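Local coordinates for divalent-cation tolerance protein CutA (Thermotoga maritima, PDB 1VHF), which probably takes part in resistance toward heavy metals as a homotrimer of the CutA family, at residues Ile4-Thr9 with Glu66-Leu71; Thr9-Glu14 with Leu74-Thr79; Ala30-Phe35 with Ala55-Thr60. One frame throughout, in Å; residues are numbered along the deposited sequence.

Contact 1: residues Ile4-Thr9 with Glu66-Leu71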
loop_
_atom_site.group_PDB
_atom_site.type_symbol
_atom_site.label_atom_id
_atom_site.label_comp_id
_atom_site.label_asym_id
_atom_site.label_seq_id
_atom_site.Cartn_x
_atom_site.Cartn_y
_atom_site.Cartn_z
ATOM N N ILE A 4 -3.010 -2.589 -10.481
ATOM C CA ILE A 4 -3.446 -1.466 -9.677
ATOM C C ILE A 4 -2.382 -1.211 -8.584
ATOM O O ILE A 4 -1.600 -2.079 -8.241
ATOM C CB ILE A 4 -4.785 -1.623 -8.950
ATOM C CG1 ILE A 4 -4.770 -2.905 -8.089
ATOM C CG2 ILE A 4 -5.919 -1.596 -9.965
ATOM C CD1 ILE A 4 -5.884 -2.919 -7.056
ATOM N N LEU A 5 -2.309 0.064 -8.256
ATOM C CA LEU A 5 -1.390 0.489 -7.201
ATOM C C LEU A 5 -2.266 0.955 -6.029
ATOM O O LEU A 5 -3.084 1.858 -6.196
ATOM C CB LEU A 5 -0.539 1.694 -7.586
ATOM C CG LEU A 5 0.228 1.665 -8.896
ATOM C CD1 LEU A 5 0.945 3.003 -9.077
ATOM C CD2 LEU A 5 1.190 0.510 -8.953
ATOM N N VAL A 6 -2.038 0.369 -4.856
ATOM C CA VAL A 6 -2.772 0.789 -3.654
ATOM C C VAL A 6 -1.731 1.479 -2.748
ATOM O O VAL A 6 -0.672 0.935 -2.437
ATOM C CB VAL A 6 -3.410 -0.402 -2.936
ATOM C CG1 VAL A 6 -4.063 0.061 -1.645
ATOM C CG2 VAL A 6 -4.435 -1.095 -3.826
ATOM N N TYR A 7 -2.041 2.715 -2.381
ATOM C CA TYR A 7 -1.180 3.554 -1.558
ATOM C C TYR A 7 -1.696 3.663 -0.124
ATOM O O TYR A 7 -2.891 3.717 0.124
ATOM C CB TYR A 7 -1.195 4.986 -2.144
ATOM C CG TYR A 7 -0.265 6.035 -1.549
ATOM C CD1 TYR A 7 -0.640 6.796 -0.468
ATOM C CD2 TYR A 7 0.968 6.290 -2.130
ATOM C CE1 TYR A 7 0.159 7.804 0.043
ATOM C CE2 TYR A 7 1.817 7.274 -1.592
ATOM C CZ TYR A 7 1.393 8.030 -0.534
ATOM O OH TYR A 7 2.233 9.022 -0.071
ATOM N N SER A 8 -0.752 3.657 0.806
ATOM C CA SER A 8 -1.104 3.893 2.216
ATOM C C SER A 8 0.122 4.494 2.882
ATOM O O SER A 8 1.232 4.508 2.349
ATOM C CB SER A 8 -1.528 2.598 2.896
ATOM O OG SER A 8 -2.025 2.873 4.210
ATOM N N THR A 9 -0.085 5.008 4.100
ATOM C CA THR A 9 1.000 5.556 4.903
ATOM C C THR A 9 0.988 4.863 6.266
ATOM O O THR A 9 -0.025 4.303 6.723
ATOM C CB THR A 9 1.037 7.048 5.084
ATOM O OG1 THR A 9 -0.033 7.482 5.947
ATOM C CG2 THR A 9 0.972 7.762 3.745
ATOM N N GLU A 66 -9.734 -7.943 -1.393
ATOM C CA GLU A 66 -9.008 -8.679 -0.369
ATOM C C GLU A 66 -7.839 -7.876 0.199
ATOM O O GLU A 66 -7.545 -7.942 1.391
ATOM C CB GLU A 66 -8.489 -10.010 -0.910
ATOM C CG GLU A 66 -9.608 -10.955 -1.380
ATOM C CD GLU A 66 -8.943 -12.101 -2.149
ATOM O OE1 GLU A 66 -8.290 -12.919 -1.462
ATOM O OE2 GLU A 66 -8.981 -12.090 -3.386
ATOM N N LEU A 67 -7.125 -7.160 -0.671
ATOM C CA LEU A 67 -6.010 -6.340 -0.160
ATOM C C LEU A 67 -6.555 -5.238 0.717
ATOM O O LEU A 67 -5.940 -4.954 1.756
ATOM C CB LEU A 67 -5.236 -5.774 -1.374
ATOM C CG LEU A 67 -4.198 -4.691 -1.036
ATOM C CD1 LEU A 67 -3.100 -5.248 -0.106
ATOM C CD2 LEU A 67 -3.550 -4.237 -2.339
ATOM N N TYR A 68 -7.612 -4.528 0.296
ATOM C CA TYR A 68 -8.151 -3.499 1.184
ATOM C C TYR A 68 -8.507 -4.049 2.558
ATOM O O TYR A 68 -8.214 -3.435 3.587
ATOM C CB TYR A 68 -9.359 -2.776 0.594
ATOM C CG TYR A 68 -9.072 -1.560 -0.255
ATOM C CD1 TYR A 68 -8.263 -1.595 -1.386
ATOM C CD2 TYR A 68 -9.695 -0.367 0.086
ATOM C CE1 TYR A 68 -8.078 -0.454 -2.136
ATOM C CE2 TYR A 68 -9.526 0.790 -0.676
ATOM C CZ TYR A 68 -8.716 0.707 -1.795
ATOM O OH TYR A 68 -8.514 1.860 -2.533
ATOM N N GLU A 69 -9.149 -5.234 2.563
ATOM C CA GLU A 69 -9.577 -5.828 3.830
ATOM C C GLU A 69 -8.412 -6.190 4.711
ATOM O O GLU A 69 -8.347 -5.796 5.895
ATOM C CB GLU A 69 -10.420 -7.087 3.516
ATOM C CG GLU A 69 -11.705 -6.806 2.757
ATOM C CD GLU A 69 -12.567 -8.038 2.562
ATOM O OE1 GLU A 69 -12.377 -8.777 1.572
ATOM O OE2 GLU A 69 -13.453 -8.289 3.409
ATOM N N GLU A 70 -7.382 -6.828 4.171
ATOM C CA GLU A 70 -6.228 -7.216 4.957
ATOM C C GLU A 70 -5.447 -6.010 5.418
ATOM O O GLU A 70 -4.938 -5.951 6.541
ATOM C CB GLU A 70 -5.328 -8.234 4.254
ATOM C CG GLU A 70 -4.260 -8.832 5.126
ATOM C CD GLU A 70 -4.667 -9.608 6.358
ATOM O OE1 GLU A 70 -5.815 -10.072 6.456
ATOM O OE2 GLU A 70 -3.812 -9.792 7.265
ATOM N N LEU A 71 -5.182 -5.066 4.477
ATOM C CA LEU A 71 -4.430 -3.871 4.870
ATOM C C LEU A 71 -5.151 -3.091 5.950
ATOM O O LEU A 71 -4.462 -2.680 6.903
ATOM C CB LEU A 71 -4.211 -3.056 3.581
ATOM C CG LEU A 71 -3.454 -1.740 3.779
ATOM C CD1 LEU A 71 -2.083 -1.958 4.397
ATOM C CD2 LEU A 71 -3.308 -1.030 2.439
#

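Contact 2: residues Thr9-Glu14 with Leu74-Thr79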
loop_
_atom_site.group_PDB
_atom_site.type_symbol
_atom_site.label_atom_id
_atom_site.label_comp_id
_atom_site.label_asym_id
_atom_site.label_seq_id
_atom_site.Cartn_x
_atom_site.Cartn_y
_atom_site.Cartn_z
ATOM N N THR A 9 -0.085 5.008 4.100
ATOM C CA THR A 9 1.000 5.556 4.903
ATOM C C THR A 9 0.988 4.863 6.266
ATOM O O THR A 9 -0.025 4.303 6.723
ATOM C CB THR A 9 1.037 7.048 5.084
ATOM O OG1 THR A 9 -0.033 7.482 5.947
ATOM C CG2 THR A 9 0.972 7.762 3.745
ATOM N N PHE A 10 2.187 4.830 6.866
ATOM C CA PHE A 10 2.462 4.123 8.117
ATOM C C PHE A 10 3.305 4.952 9.051
ATOM O O PHE A 10 4.015 5.861 8.627
ATOM C CB PHE A 10 3.284 2.831 7.758
ATOM C CG PHE A 10 2.488 1.959 6.811
ATOM C CD1 PHE A 10 2.697 2.088 5.434
ATOM C CD2 PHE A 10 1.576 1.030 7.273
ATOM C CE1 PHE A 10 1.936 1.356 4.540
ATOM C CE2 PHE A 10 0.827 0.286 6.364
ATOM C CZ PHE A 10 1.020 0.427 4.993
ATOM N N PRO A 11 3.237 4.679 10.353
ATOM C CA PRO A 11 3.976 5.492 11.302
ATOM C C PRO A 11 5.461 5.356 11.272
ATOM O O PRO A 11 6.134 6.278 11.798
ATOM C CB PRO A 11 3.444 5.019 12.665
ATOM C CG PRO A 11 2.947 3.639 12.414
ATOM C CD PRO A 11 2.406 3.660 10.999
ATOM N N ASN A 12 6.016 4.275 10.772
ATOM C CA ASN A 12 7.446 4.072 10.744
ATOM C C ASN A 12 7.856 3.083 9.678
ATOM O O ASN A 12 6.975 2.457 9.061
ATOM C CB ASN A 12 7.944 3.713 12.144
ATOM C CG ASN A 12 7.204 2.501 12.703
ATOM O OD1 ASN A 12 7.240 1.430 12.091
ATOM N ND2 ASN A 12 6.513 2.667 13.809
ATOM N N GLU A 13 9.145 2.927 9.447
ATOM C CA GLU A 13 9.664 2.053 8.413
ATOM C C GLU A 13 9.380 0.594 8.743
ATOM O O GLU A 13 8.931 -0.167 7.883
ATOM C CB GLU A 13 11.173 2.259 8.181
ATOM C CG GLU A 13 11.737 1.500 6.983
ATOM C CD GLU A 13 13.233 1.595 6.772
ATOM O OE1 GLU A 13 13.869 2.396 7.474
ATOM O OE2 GLU A 13 13.783 0.899 5.879
ATOM N N GLU A 14 9.553 0.247 10.013
ATOM C CA GLU A 14 9.352 -1.154 10.413
ATOM C C GLU A 14 7.926 -1.609 10.163
ATOM O O GLU A 14 7.738 -2.710 9.632
ATOM C CB GLU A 14 9.694 -1.252 11.917
ATOM C CG GLU A 14 11.185 -1.092 12.181
ATOM C CD GLU A 14 11.790 0.276 12.008
ATOM O OE1 GLU A 14 11.128 1.332 12.085
ATOM O OE2 GLU A 14 13.041 0.315 11.774
ATOM N N LEU A 74 -4.503 -4.956 9.268
ATOM C CA LEU A 74 -3.146 -4.945 9.770
ATOM C C LEU A 74 -2.677 -3.519 10.128
ATOM O O LEU A 74 -1.635 -3.349 10.745
ATOM C CB LEU A 74 -2.181 -5.483 8.684
ATOM C CG LEU A 74 -2.341 -6.965 8.318
ATOM C CD1 LEU A 74 -1.518 -7.315 7.086
ATOM C CD2 LEU A 74 -1.912 -7.841 9.501
ATOM N N HIS A 75 -3.514 -2.529 9.815
ATOM C CA HIS A 75 -2.984 -1.156 9.967
ATOM C C HIS A 75 -2.919 -0.662 11.372
ATOM O O HIS A 75 -3.912 -0.804 12.112
ATOM C CB HIS A 75 -3.922 -0.225 9.116
ATOM C CG HIS A 75 -3.086 0.844 8.469
ATOM N ND1 HIS A 75 -2.531 1.858 9.208
ATOM C CD2 HIS A 75 -2.697 1.037 7.180
ATOM C CE1 HIS A 75 -1.835 2.655 8.404
ATOM N NE2 HIS A 75 -1.908 2.162 7.156
ATOM N N PRO A 76 -1.866 0.043 11.767
ATOM C CA PRO A 76 -1.822 0.604 13.112
ATOM C C PRO A 76 -2.782 1.767 13.252
ATOM O O PRO A 76 -3.141 2.174 14.390
ATOM C CB PRO A 76 -0.392 1.069 13.295
ATOM C CG PRO A 76 0.168 1.214 11.917
ATOM C CD PRO A 76 -0.617 0.270 11.021
ATOM N N TYR A 77 -3.143 2.462 12.180
ATOM C CA TYR A 77 -4.061 3.594 12.204
ATOM C C TYR A 77 -5.524 3.167 12.131
ATOM O O TYR A 77 -5.927 2.230 11.395
ATOM C CB TYR A 77 -3.829 4.609 11.071
ATOM C CG TYR A 77 -2.464 5.240 10.982
ATOM C CD1 TYR A 77 -1.564 5.355 12.015
ATOM C CD2 TYR A 77 -2.120 5.785 9.748
ATOM C CE1 TYR A 77 -0.337 5.981 11.871
ATOM C CE2 TYR A 77 -0.899 6.404 9.571
ATOM C CZ TYR A 77 -0.016 6.480 10.610
ATOM O OH TYR A 77 1.202 7.108 10.435
ATOM N N GLU A 78 -6.360 3.884 12.892
ATOM C CA GLU A 78 -7.778 3.559 12.916
ATOM C C GLU A 78 -8.506 3.841 11.629
ATOM O O GLU A 78 -9.304 3.051 11.118
ATOM C CB GLU A 78 -8.412 4.355 14.085
ATOM C CG GLU A 78 -9.899 4.052 14.182
ATOM C CD GLU A 78 -10.589 4.829 15.296
ATOM O OE1 GLU A 78 -9.888 5.452 16.105
ATOM O OE2 GLU A 78 -11.833 4.788 15.317
ATOM N N THR A 79 -8.106 4.949 10.974
ATOM C CA THR A 79 -8.718 5.369 9.705
ATOM C C THR A 79 -7.546 5.697 8.770
ATOM O O THR A 79 -7.203 6.856 8.508
ATOM C CB THR A 79 -9.584 6.624 9.875
ATOM O OG1 THR A 79 -10.549 6.271 10.926
ATOM C CG2 THR A 79 -10.327 6.990 8.628
#

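Contact 3: residues Ala30-Phe35 with Ala55-Thr60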
loop_
_atom_site.group_PDB
_atom_site.type_symbol
_atom_site.label_atom_id
_atom_site.label_comp_id
_atom_site.label_asym_id
_atom_site.label_seq_id
_atom_site.Cartn_x
_atom_site.Cartn_y
_atom_site.Cartn_z
ATOM N N ALA A 30 2.071 -8.425 -5.431
ATOM C CA ALA A 30 3.240 -8.925 -6.133
ATOM C C ALA A 30 4.515 -8.298 -5.572
ATOM O O ALA A 30 5.588 -8.864 -5.619
ATOM C CB ALA A 30 3.127 -8.602 -7.625
ATOM N N CYS A 31 4.385 -7.033 -5.098
ATOM C CA CYS A 31 5.540 -6.364 -4.525
ATOM C C CYS A 31 5.100 -5.041 -3.894
ATOM O O CYS A 31 3.951 -4.645 -4.096
ATOM C CB CYS A 31 6.553 -6.051 -5.628
ATOM S SG CYS A 31 5.872 -5.269 -7.075
ATOM N N PHE A 32 6.008 -4.437 -3.159
ATOM C CA PHE A 32 5.709 -3.125 -2.611
ATOM C C PHE A 32 6.957 -2.263 -2.787
ATOM O O PHE A 32 8.083 -2.764 -2.865
ATOM C CB PHE A 32 5.320 -3.169 -1.119
ATOM C CG PHE A 32 6.421 -3.550 -0.183
ATOM C CD1 PHE A 32 7.334 -2.618 0.286
ATOM C CD2 PHE A 32 6.545 -4.876 0.271
ATOM C CE1 PHE A 32 8.369 -2.969 1.140
ATOM C CE2 PHE A 32 7.560 -5.215 1.127
ATOM C CZ PHE A 32 8.503 -4.295 1.571
ATOM N N ASN A 33 6.722 -0.948 -2.825
ATOM C CA ASN A 33 7.788 0.064 -2.847
ATOM C C ASN A 33 7.481 1.044 -1.699
ATOM O O ASN A 33 6.375 1.600 -1.701
ATOM C CB ASN A 33 7.857 0.825 -4.164
ATOM C CG ASN A 33 8.368 0.050 -5.343
ATOM O OD1 ASN A 33 8.325 0.578 -6.465
ATOM N ND2 ASN A 33 8.886 -1.160 -5.213
ATOM N N ALA A 34 8.382 1.229 -0.741
ATOM C CA ALA A 34 8.076 2.127 0.387
ATOM C C ALA A 34 9.145 3.211 0.477
ATOM O O ALA A 34 10.302 3.022 0.078
ATOM C CB ALA A 34 8.034 1.316 1.685
ATOM N N PHE A 35 8.763 4.384 0.993
ATOM C CA PHE A 35 9.705 5.498 1.081
ATOM C C PHE A 35 9.279 6.485 2.178
ATOM O O PHE A 35 8.110 6.549 2.574
ATOM C CB PHE A 35 9.828 6.294 -0.238
ATOM C CG PHE A 35 8.523 6.708 -0.860
ATOM C CD1 PHE A 35 7.735 5.799 -1.561
ATOM C CD2 PHE A 35 8.084 8.038 -0.765
ATOM C CE1 PHE A 35 6.529 6.150 -2.114
ATOM C CE2 PHE A 35 6.919 8.433 -1.410
ATOM C CZ PHE A 35 6.121 7.498 -2.050
ATOM N N ALA A 55 3.786 3.731 1.201
ATOM C CA ALA A 55 4.074 2.542 0.419
ATOM C C ALA A 55 3.026 2.410 -0.670
ATOM O O ALA A 55 1.872 2.792 -0.557
ATOM C CB ALA A 55 4.040 1.293 1.290
ATOM N N ILE A 56 3.527 1.857 -1.779
ATOM C CA ILE A 56 2.685 1.520 -2.926
ATOM C C ILE A 56 2.743 -0.023 -3.009
ATOM O O ILE A 56 3.834 -0.600 -3.060
ATOM C CB ILE A 56 2.998 2.138 -4.262
ATOM C CG1 ILE A 56 4.416 2.022 -4.768
ATOM C CG2 ILE A 56 2.547 3.632 -4.265
ATOM C CD1 ILE A 56 4.542 2.077 -6.290
ATOM N N PHE A 57 1.584 -0.606 -3.066
ATOM C CA PHE A 57 1.419 -2.084 -3.123
ATOM C C PHE A 57 0.899 -2.416 -4.520
ATOM O O PHE A 57 -0.152 -1.873 -4.891
ATOM C CB PHE A 57 0.405 -2.511 -2.062
ATOM C CG PHE A 57 0.841 -2.174 -0.667
ATOM C CD1 PHE A 57 1.879 -2.851 -0.065
ATOM C CD2 PHE A 57 0.199 -1.158 0.033
ATOM C CE1 PHE A 57 2.272 -2.577 1.240
ATOM C CE2 PHE A 57 0.577 -0.873 1.335
ATOM C CZ PHE A 57 1.612 -1.571 1.930
ATOM N N LYS A 58 1.647 -3.216 -5.257
ATOM C CA LYS A 58 1.215 -3.536 -6.632
ATOM C C LYS A 58 0.517 -4.879 -6.669
ATOM O O LYS A 58 1.013 -5.877 -6.128
ATOM C CB LYS A 58 2.461 -3.599 -7.563
ATOM C CG LYS A 58 3.022 -2.172 -7.731
ATOM C CD LYS A 58 4.418 -2.169 -8.323
ATOM C CE LYS A 58 5.417 -2.018 -7.169
ATOM N NZ LYS A 58 6.651 -2.778 -7.430
ATOM N N THR A 59 -0.702 -4.884 -7.256
ATOM C CA THR A 59 -1.408 -6.161 -7.347
ATOM C C THR A 59 -2.373 -6.089 -8.534
ATOM O O THR A 59 -2.256 -5.172 -9.338
ATOM C CB THR A 59 -2.096 -6.485 -6.017
ATOM O OG1 THR A 59 -2.509 -7.860 -6.034
ATOM C CG2 THR A 59 -3.310 -5.598 -5.747
ATOM N N THR A 60 -3.221 -7.114 -8.641
ATOM C CA THR A 60 -4.189 -7.097 -9.751
ATOM C C THR A 60 -5.513 -6.578 -9.280
ATOM O O THR A 60 -5.859 -6.562 -8.105
ATOM C CB THR A 60 -4.318 -8.533 -10.310
ATOM O OG1 THR A 60 -4.877 -9.375 -9.297
ATOM C CG2 THR A 60 -2.989 -9.048 -10.822
HETATM O O HOH W 1 7.857 -0.918 -8.684
#

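Contact 1: residues Ile4-Thr9 with Glu66-Leu71
Strand residues I4-T9 and helix residues E66-L71 run almost parallel, their axes 10.7 Å apart at closest approach and crossing at -15°. V6 faces Y68 and S8 faces L71, with 8.4 Å from V6 CA to Y68 CA. At this spacing the backbones do not meet, and the joint is made by apolar side chains. At its centre V6 turns both methyls to the helix. With CG1 anti to the backbone N (chi1 176°), CG2 points at the tip of L67, and V6 CG2 meets L67 CD2 head-on at 3.6 Å. A beta-branched residue suits this place, because its two methyls diverge along the helix: while CG2 goes to L67, CG1 lies more loosely toward L71, V6 CG1 to L71 CD2 being 4.3 Å. The helix lies in the crossover from strand 46-60 to strand 82-86, and strand 3-10 sits between those two in the sheet; it is the second helix of a ferredoxin-like beta-alpha-beta-beta-alpha-beta fold. L67 and L71, one turn apart, adopt nearly the same conformation, CG anti to the backbone N in both, so that each sends CD2 down to the sheet. Y68 starts off to one side, but its ring swings back and crosses V6 obliquely, Y68 CE1 touching both methyls and lying 4.1 Å from V6 CG2, while its hydroxyl bonds to T84 OG1 on the neighbouring strand. S8, small enough to sit under the helix, offers its CB to L71 CD2 at 4.1 Å. Its buried OG is bonded to A81 O and H75.

Contact 2: residues Thr9-Glu14 with Leu74-Thr79
H75, the first residue to leave helical geometry after helix 64-74, sets its imidazole beside the end of strand 3-10. Its ND1 accepts the backbone N-H of Y77 within the ring plane (Y77 N to H75 ND1 3.1 Å, 162°), which fixes the rotation of the ring and leaves NE2 to carry the proton. H75 NE2, held chiefly by S8 OG, gives T9 O only a weak, bent bond (2.9 Å, 116°). The F10 ring lies nearly parallel to the imidazole, planes at 14°, but slid so far that they barely overlap; F10 CE2 is 3.4 Å from H75 NE2. The loop leading to strand 82-86 is thereby held against the turn that joins strand 3-10 to helix 13-25 in the ferredoxin-like fold. P76 follows, its CD near the edge of the F10 ring and its CG pressed tightly on P11 CD at 3.4 Å, two rigid rings crossing where both chains bend. Y77 then slides past P11 in the opposite direction, with Y77 CE1 3.7 Å from P11 CD, and places CE2 near T9 O. Its hydroxyl passes P11 N, which has no hydrogen to give, and bonds instead to E52 OE2, also used by T9 OG1.

Contact 3: residues Ala30-Phe35 with Ala55-Thr60
The aromatic rings of F32 and F57 project from one side of this strand pair, together with the methyls of A34 and A55. F32 carries CG between its backbone N and carbonyl carbon (chi1 68°), which leads its ring away from the partner strand. The F57 ring leans in the other sense and comes up obliquely against the stem of F32, F57 CD1 lying 3.6 Å from F32 CB. The amide of N33, by contrast, stands on the opposite side with C31, I56 and K58. N33 ND2 bonds back to F32 O at 3.0 Å, coming from above the carbonyl plane, while its OD1 accepts a bond from a water that in turn takes one from K58 NZ, a bridge between two polar ends. K58 NZ also has a weak bond to Y94 OH. Nearer the backbone, N33 CB rests on I56 CG1 at 3.7 Å. The backbones run antiparallel at 171°. C31 with K58 and N33 with I56 form hydrogen-bonded pairs; F32 with F57 and A34 with A55 form non-hydrogen-bonded ones. N33 and I56 bond in both directions, I56 N to N33 O at 2.9 Å and 169°, and A30 N adds a bond to K58 O before the strand begins. Alanines suit the pair where the strands come closest, A34 CA to A55 CA 4.0 Å; their methyls just touch. The segments are the open-end halves of hairpin 31-43/46-60. F32 and F57 pack against helix 13-25 through L17, L24 and L23, A30 and C31 meet helix 92-101, and strand 3-10 bonds to the far edge of A55-T60.

Overall arrangement
Strand 3-10 ties the three contacts together. Contacts 1 and 2 share T9, their centres 12 Å apart, and the imidazole of contact 2 reaches into contact 1 through H75 NE2 to S8 OG at 3.0 Å. Contact 3, about 9 Å from contact 1 between centres, is its neighbour in the sheet: V6 O takes the N-H of F57 N at 2.8 Å. Contacts 2 and 3, centres 15 Å apart, meet through their aromatic rings, F10 CZ to F57 CZ at 3.7 Å, and L71 CD1 closes the same core against F10 CZ. Along the chain, contact 3 is nested within the loops closed by both others. No metal or ligand lies in any of them.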